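PDB 5NY5: 3,4-dihydroxybenzoate decarboxylase from Enterobacter cloacae, which removes the carboxyl group of 3,4-dihydroxybenzoate as a UbiD-family, prenylated-FMN-dependent decarboxylase and can also carboxylate catechols at the para position. Local coordinates for residues A[413-417]-A[418-422]; A[325-328]-A[329-333]; A[32-35]-A[36-40]. All coordinates share one frame; numbering follows the deposited sequence.

How the contacts relate
The three contacts are short local stretches of three separate helices, contact 1 running off the end of its helix; the chain meets them in the order 3, 2, 1. Contact 2 lies about 4 Å from the subunit's centre and is the one beside the cofactor pocket: Leu333 and Leu330 come within about 4 and 5 Å of the side chains of Phe222 and Ile169, both prenylated-FMN-binding residues, though the cofactor is absent from this chain. Contact 3 approaches contact 2 to about 5 Å between nearest atoms, their centres 20 Å apart. Contact 1 is more remote, its centre 26 Å from that of contact 2 and 37 Å from that of contact 3. Contacts 1 and 3 both touch a second subunit.

Contact 1: A[413-417]-A[418-422]; sequences ILWAM and TTRMQ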
loop_
_atom_site.group_PDB
_atom_site.type_symbol
_atom_site.label_atom_id
_atom_site.label_comp_id
_atom_site.label_asym_id
_atom_site.label_seq_id
_atom_site.Cartn_x
_atom_site.Cartn_y
_atom_site.Cartn_z
ATOM N N ILE A 413 5.335 -25.323 -9.568
ATOM C CA ILE A 413 4.534 -24.173 -9.169
ATOM C C ILE A 413 5.407 -23.124 -8.493
ATOM O O ILE A 413 5.297 -21.926 -8.778
ATOM C CB ILE A 413 3.378 -24.624 -8.258
ATOM C CG1 ILE A 413 2.449 -25.578 -9.010
ATOM C CG2 ILE A 413 2.607 -23.427 -7.734
ATOM C CD1 ILE A 413 1.317 -26.113 -8.168
ATOM N N LEU A 414 6.292 -23.553 -7.589
ATOM C CA LEU A 414 7.202 -22.611 -6.950
ATOM C C LEU A 414 8.192 -22.023 -7.947
ATOM O O LEU A 414 8.684 -20.909 -7.744
ATOM C CB LEU A 414 7.938 -23.287 -5.794
ATOM C CG LEU A 414 7.066 -23.716 -4.614
ATOM C CD1 LEU A 414 7.860 -24.516 -3.606
ATOM C CD2 LEU A 414 6.444 -22.505 -3.944
ATOM N N TRP A 415 8.489 -22.748 -9.028
ATOM C CA TRP A 415 9.358 -22.203 -10.066
ATOM C C TRP A 415 8.704 -21.014 -10.760
ATOM O O TRP A 415 9.338 -19.972 -10.960
ATOM C CB TRP A 415 9.713 -23.287 -11.083
ATOM C CG TRP A 415 10.449 -22.752 -12.273
ATOM C CD1 TRP A 415 11.784 -22.492 -12.360
ATOM C CD2 TRP A 415 9.890 -22.406 -13.546
ATOM N NE1 TRP A 415 12.092 -22.008 -13.605
ATOM C CE2 TRP A 415 10.947 -21.945 -14.352
ATOM C CE3 TRP A 415 8.602 -22.441 -14.080
ATOM C CZ2 TRP A 415 10.753 -21.525 -15.664
ATOM C CZ3 TRP A 415 8.413 -22.021 -15.382
ATOM C CH2 TRP A 415 9.482 -21.569 -16.158
ATOM N N ALA A 416 7.436 -21.160 -11.152
ATOM C CA ALA A 416 6.718 -20.038 -11.749
ATOM C C ALA A 416 6.616 -18.869 -10.780
ATOM O O ALA A 416 6.645 -17.707 -11.202
ATOM C CB ALA A 416 5.327 -20.482 -12.194
HETATM N N MSE A 417 6.514 -19.158 -9.487
HETATM C CA MSE A 417 6.445 -18.141 -8.448
HETATM C C MSE A 417 7.798 -17.505 -8.169
HETATM O O MSE A 417 7.888 -16.522 -7.439
HETATM C CB MSE A 417 5.890 -18.740 -7.158
HETATM C CG MSE A 417 4.427 -19.095 -7.242
HETATM SE SE MSE A 417 3.448 -18.626 -5.638
HETATM C CE MSE A 417 3.758 -20.237 -4.606
ATOM N N THR A 418 8.851 -18.074 -8.750
ATOM C CA THR A 418 10.208 -17.576 -8.567
ATOM C C THR A 418 10.702 -16.763 -9.757
ATOM O O THR A 418 11.267 -15.682 -9.574
ATOM C CB THR A 418 11.160 -18.750 -8.297
ATOM O OG1 THR A 418 10.934 -19.257 -6.978
ATOM C CG2 THR A 418 12.600 -18.315 -8.415
ATOM N N THR A 419 10.488 -17.249 -10.978
ATOM C CA THR A 419 11.035 -16.614 -12.169
ATOM C C THR A 419 9.995 -15.891 -13.008
ATOM O O THR A 419 10.357 -15.279 -14.015
ATOM C CB THR A 419 11.746 -17.650 -13.047
ATOM O OG1 THR A 419 10.771 -18.496 -13.669
ATOM C CG2 THR A 419 12.691 -18.497 -12.213
ATOM N N ARG A 420 8.720 -15.951 -12.637
ATOM C CA ARG A 420 7.648 -15.354 -13.420
ATOM C C ARG A 420 6.740 -14.526 -12.530
ATOM O O ARG A 420 5.513 -14.541 -12.667
ATOM C CB ARG A 420 6.859 -16.426 -14.166
ATOM C CG ARG A 420 7.638 -17.063 -15.295
ATOM C CD ARG A 420 6.883 -18.204 -15.938
ATOM N NE ARG A 420 7.541 -18.640 -17.164
ATOM C CZ ARG A 420 7.086 -19.601 -17.957
ATOM N NH1 ARG A 420 5.965 -20.236 -17.654
ATOM N NH2 ARG A 420 7.755 -19.925 -19.053
HETATM N N MSE A 421 7.335 -13.771 -11.618
HETATM C CA MSE A 421 6.569 -13.082 -10.598
HETATM C C MSE A 421 7.395 -12.011 -9.898
HETATM O O MSE A 421 8.540 -12.243 -9.522
HETATM C CB MSE A 421 6.059 -14.093 -9.575
HETATM C CG MSE A 421 4.673 -13.821 -9.053
HETATM SE SE MSE A 421 4.481 -14.473 -7.241
HETATM C CE MSE A 421 5.829 -13.346 -6.409
ATOM N N GLN A 422 6.803 -10.834 -9.722
ATOM C CA GLN A 422 7.394 -9.761 -8.934
ATOM C C GLN A 422 6.417 -9.393 -7.829
ATOM O O GLN A 422 5.262 -9.060 -8.105
ATOM C CB GLN A 422 7.728 -8.553 -9.810
ATOM C CG GLN A 422 8.939 -8.766 -10.716
ATOM C CD GLN A 422 10.254 -8.851 -9.945
ATOM O OE1 GLN A 422 10.358 -8.379 -8.815
ATOM N NE2 GLN A 422 11.264 -9.453 -10.561
HETATM O O HOH W 1 9.041 -13.988 -7.407
#
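Trp415 meets two residues of the next turn, Thr419 and Arg420, with its indole at the C-terminal end of helix 410-419. The hydroxyl of Thr419 sits over one indole face, toward the rim, with OG1 3.5 Å from Trp415 CE2 and hydrogen-bonded to Tyr293 of the second subunit. Arg420 comes obliquely to the six-membered end of the indole: Trp415 CH2 lies over the centre of one guanidinium face, 3.6 Å from Arg420 CZ, the planes 57° apart. An extended chain from CG to NE gives arginine this reach; NH1 forms a salt bridge with Asp404 and NH2 a hydrogen bond to Phe473 O. Trp415 gets its ring there with CG anti to the backbone N (chi1 172°).

Thr418 turns its hydroxyl back along the helix, OG1 donating to Leu414 O at 2.9 Å. Trp415 O accepts from both Thr418 N and Thr419 N, the latter at 3.0 Å and straighter. At the helix end, a water donates to both Met417 O and Met421 O, each 2.8 Å away.

Ala416 and Met417 pack on strand 397-401 of a mixed sheet, while indole NE1 is hydrogen-bonded to Pro291 O of the second subunit and Thr418 packs on its Phe364.

Contact 2: A[325-328]-A[329-333]; sequences EEHT and TLAGL
The first turns of helix 324-346, the long helix that follows strand 316-319, bring His327 against Ala331 one turn later. The imidazole reaches forward along the helix because CG stands anti to the backbone N (chi1 -176°), and its CE1 comes 3.4 Å from Ala331 CB. The methyl meets the ring obliquely; a residue as small as alanine suits a place this close to the imidazole. The ring's rotation is probably held by the bond between ND1 and Gly361 O and by a stack with Phe290.

On another side of the helix, Glu325 and Thr329 are linked through water. One molecule donates to Glu325 OE2 at 3.0 Å and to Thr329 OG1 at 2.6 Å, joining two polar groups that lie on buried residues. Each has a second partner: Thr358 for Glu325 OE1, and the carbonyl of His76 for Thr329 OG1.

Regular alpha-helical i to i+4 bonds run beneath these side chains, among them Ala331 N to His327 O at 2.8 Å, with an N-H...O angle of 158°. Gly332 N reaches Thr328 O at 2.7 Å. Leu330 lays its CG 3.4 Å from Glu326 O and packs on Leu151 of strand 148-157, an apolar side chain turned toward the antiparallel sheet of the flavin-binding domain. Leu333 rests on helix 93-101, close to the cofactor-binding Phe222.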
loop_
_atom_site.group_PDB
_atom_site.type_symbol
_atom_site.label_atom_id
_atom_site.label_comp_id
_atom_site.label_asym_id
_atom_site.label_seq_id
_atom_site.Cartn_x
_atom_site.Cartn_y
_atom_site.Cartn_z
ATOM N N GLU A 325 -5.161 -37.188 1.369
ATOM C CA GLU A 325 -5.442 -37.146 -0.062
ATOM C C GLU A 325 -6.828 -37.688 -0.392
ATOM O O GLU A 325 -7.413 -37.311 -1.413
ATOM C CB GLU A 325 -4.380 -37.936 -0.818
ATOM C CG GLU A 325 -4.413 -37.760 -2.321
ATOM C CD GLU A 325 -3.788 -36.455 -2.754
ATOM O OE1 GLU A 325 -3.086 -35.838 -1.929
ATOM O OE2 GLU A 325 -3.997 -36.044 -3.912
ATOM N N GLU A 326 -7.361 -38.577 0.446
ATOM C CA GLU A 326 -8.699 -39.103 0.202
ATOM C C GLU A 326 -9.734 -37.982 0.198
ATOM O O GLU A 326 -10.656 -37.980 -0.627
ATOM C CB GLU A 326 -9.040 -40.165 1.247
ATOM C CG GLU A 326 -10.228 -41.026 0.879
ATOM C CD GLU A 326 -10.014 -42.488 1.222
ATOM O OE1 GLU A 326 -9.185 -42.777 2.110
ATOM O OE2 GLU A 326 -10.671 -43.346 0.596
ATOM N N HIS A 327 -9.590 -37.011 1.101
ATOM C CA HIS A 327 -10.468 -35.847 1.066
ATOM C C HIS A 327 -10.193 -34.989 -0.161
ATOM O O HIS A 327 -11.128 -34.476 -0.787
ATOM C CB HIS A 327 -10.305 -35.024 2.341
ATOM C CG HIS A 327 -11.240 -33.859 2.430
ATOM N ND1 HIS A 327 -11.067 -32.706 1.695
ATOM C CD2 HIS A 327 -12.359 -33.670 3.167
ATOM C CE1 HIS A 327 -12.040 -31.858 1.974
ATOM N NE2 HIS A 327 -12.837 -32.418 2.865
ATOM N N THR A 328 -8.917 -34.816 -0.512
ATOM C CA THR A 328 -8.562 -34.003 -1.671
ATOM C C THR A 328 -9.229 -34.519 -2.940
ATOM O O THR A 328 -9.684 -33.730 -3.775
ATOM C CB THR A 328 -7.043 -33.972 -1.844
ATOM O OG1 THR A 328 -6.440 -33.326 -0.718
ATOM C CG2 THR A 328 -6.668 -33.228 -3.113
ATOM N N THR A 329 -9.295 -35.841 -3.104
ATOM C CA THR A 329 -9.964 -36.407 -4.269
ATOM C C THR A 329 -11.457 -36.112 -4.238
ATOM O O THR A 329 -12.016 -35.573 -5.198
ATOM C CB THR A 329 -9.727 -37.914 -4.336
ATOM O OG1 THR A 329 -8.341 -38.172 -4.579
ATOM C CG2 THR A 329 -10.556 -38.534 -5.448
ATOM N N LEU A 330 -12.117 -36.456 -3.131
ATOM C CA LEU A 330 -13.570 -36.343 -3.068
ATOM C C LEU A 330 -14.029 -34.892 -3.137
ATOM O O LEU A 330 -15.083 -34.597 -3.708
ATOM C CB LEU A 330 -14.089 -37.017 -1.798
ATOM C CG LEU A 330 -13.815 -38.521 -1.710
ATOM C CD1 LEU A 330 -14.341 -39.103 -0.409
ATOM C CD2 LEU A 330 -14.414 -39.244 -2.904
ATOM N N ALA A 331 -13.252 -33.970 -2.570
ATOM C CA ALA A 331 -13.639 -32.564 -2.569
ATOM C C ALA A 331 -13.074 -31.790 -3.750
ATOM O O ALA A 331 -13.737 -30.875 -4.252
ATOM C CB ALA A 331 -13.201 -31.894 -1.265
ATOM N N GLY A 332 -11.872 -32.141 -4.213
ATOM C CA GLY A 332 -11.225 -31.357 -5.249
ATOM C C GLY A 332 -11.793 -31.558 -6.636
ATOM O O GLY A 332 -11.842 -30.613 -7.428
ATOM N N LEU A 333 -12.212 -32.779 -6.959
ATOM C CA LEU A 333 -12.813 -33.022 -8.269
ATOM C C LEU A 333 -14.069 -32.194 -8.494
ATOM O O LEU A 333 -14.210 -31.615 -9.585
ATOM C CB LEU A 333 -13.077 -34.520 -8.448
ATOM C CG LEU A 333 -11.832 -35.382 -8.655
ATOM C CD1 LEU A 333 -12.200 -36.849 -8.753
ATOM C CD2 LEU A 333 -11.089 -34.934 -9.900
HETATM O O HOH W 2 -6.513 -36.571 -5.471
#

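Contact 3: A[32-35]-A[36-40]; sequences NAEL and AGVYR
Val38 brings its CG2 up to the carbonyl oxygen of Glu34, 3.3 Å away, in the first turn of helix 34-42. Its CG1 stands anti to the backbone N (chi1 170°), which leaves CG2 beside that N and facing the preceding turn. There CG2 also lies 4.3 Å from Glu34 CG, before the glutamate's carboxylate goes on to a salt bridge with Lys64 and a hydrogen bond from Asp30 N.

Ala33 occupies the N-cap with a positive phi, and its carbonyl accepts the first i to i+4 bond, from Gly37 N at 2.9 Å. Val38 N then bonds to Glu34 O at 3.0 Å, and Tyr39 N to Leu35 O at 3.3 Å. Gly37 and Ala36 keep this part of the helix slim; Ala36 packs on Phe478 of the second subunit. With CG anti to the backbone N (chi1 -173° and -165°), Leu35 and Tyr39 run out from the same side of the helix, toward strands 57-60 and 70-73. The tyrosine packs on Met58 and Val73, its OH bonding to Pro56 O.

This is the helix of a beta-alpha-beta unit, joining parallel strands 22-25 and 57-60 and covering their sheet with its apolar side.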
loop_
_atom_site.group_PDB
_atom_site.type_symbol
_atom_site.label_atom_id
_atom_site.label_comp_id
_atom_site.label_asym_id
_atom_site.label_seq_id
_atom_site.Cartn_x
_atom_site.Cartn_y
_atom_site.Cartn_z
ATOM N N ASN A 32 -7.951 -48.486 17.460
ATOM C CA ASN A 32 -7.820 -47.269 18.253
ATOM C C ASN A 32 -6.443 -46.676 17.987
ATOM O O ASN A 32 -5.430 -47.188 18.470
ATOM C CB ASN A 32 -8.029 -47.571 19.732
ATOM C CG ASN A 32 -8.083 -46.321 20.580
ATOM O OD1 ASN A 32 -8.275 -45.218 20.068
ATOM N ND2 ASN A 32 -7.915 -46.485 21.886
ATOM N N ALA A 33 -6.408 -45.610 17.183
ATOM C CA ALA A 33 -5.212 -44.815 16.908
ATOM C C ALA A 33 -4.164 -45.554 16.083
ATOM O O ALA A 33 -3.695 -45.026 15.072
ATOM C CB ALA A 33 -4.584 -44.311 18.213
ATOM N N GLU A 34 -3.778 -46.762 16.505
ATOM C CA GLU A 34 -2.691 -47.469 15.831
ATOM C C GLU A 34 -2.977 -47.654 14.348
ATOM O O GLU A 34 -2.079 -47.504 13.512
ATOM C CB GLU A 34 -2.446 -48.821 16.500
ATOM C CG GLU A 34 -1.620 -49.781 15.657
ATOM C CD GLU A 34 -1.075 -50.951 16.451
ATOM O OE1 GLU A 34 -0.006 -50.799 17.077
ATOM O OE2 GLU A 34 -1.713 -52.021 16.453
ATOM N N LEU A 35 -4.228 -47.963 14.003
ATOM C CA LEU A 35 -4.591 -48.174 12.607
ATOM C C LEU A 35 -4.256 -46.954 11.757
ATOM O O LEU A 35 -3.565 -47.062 10.736
ATOM C CB LEU A 35 -6.077 -48.519 12.511
ATOM C CG LEU A 35 -6.619 -48.929 11.144
ATOM C CD1 LEU A 35 -5.586 -49.742 10.436
ATOM C CD2 LEU A 35 -7.891 -49.742 11.293
ATOM N N ALA A 36 -4.732 -45.776 12.167
ATOM C CA ALA A 36 -4.453 -44.566 11.401
ATOM C C ALA A 36 -2.971 -44.220 11.437
ATOM O O ALA A 36 -2.411 -43.758 10.436
ATOM C CB ALA A 36 -5.284 -43.402 11.934
ATOM N N GLY A 37 -2.321 -44.438 12.582
ATOM C CA GLY A 37 -0.902 -44.142 12.683
ATOM C C GLY A 37 -0.071 -44.922 11.683
ATOM O O GLY A 37 0.934 -44.424 11.172
ATOM N N VAL A 38 -0.481 -46.156 11.390
ATOM C CA VAL A 38 0.230 -46.961 10.401
ATOM C C VAL A 38 0.039 -46.385 9.007
ATOM O O VAL A 38 1.009 -46.146 8.277
ATOM C CB VAL A 38 -0.232 -48.427 10.469
ATOM C CG1 VAL A 38 0.324 -49.215 9.298
ATOM C CG2 VAL A 38 0.195 -49.051 11.780
ATOM N N TYR A 39 -1.214 -46.152 8.611
ATOM C CA TYR A 39 -1.473 -45.681 7.257
ATOM C C TYR A 39 -0.999 -44.251 7.035
ATOM O O TYR A 39 -0.881 -43.825 5.882
ATOM C CB TYR A 39 -2.960 -45.790 6.925
ATOM C CG TYR A 39 -3.236 -45.665 5.446
ATOM C CD1 TYR A 39 -2.583 -46.483 4.535
ATOM C CD2 TYR A 39 -4.138 -44.734 4.960
ATOM C CE1 TYR A 39 -2.822 -46.378 3.184
ATOM C CE2 TYR A 39 -4.384 -44.623 3.609
ATOM C CZ TYR A 39 -3.722 -45.448 2.725
ATOM O OH TYR A 39 -3.957 -45.343 1.376
ATOM N N ARG A 40 -0.725 -43.502 8.106
ATOM C CA ARG A 40 -0.141 -42.176 7.944
ATOM C C ARG A 40 1.188 -42.247 7.204
ATOM O O ARG A 40 1.497 -41.378 6.381
ATOM C CB ARG A 40 0.045 -41.511 9.306
ATOM C CG ARG A 40 0.834 -40.222 9.252
ATOM C CD ARG A 40 1.995 -40.258 10.213
ATOM N NE ARG A 40 2.691 -38.979 10.266
ATOM C CZ ARG A 40 3.409 -38.568 11.303
ATOM N NH1 ARG A 40 4.008 -37.386 11.272
ATOM N NH2 ARG A 40 3.518 -39.336 12.377
#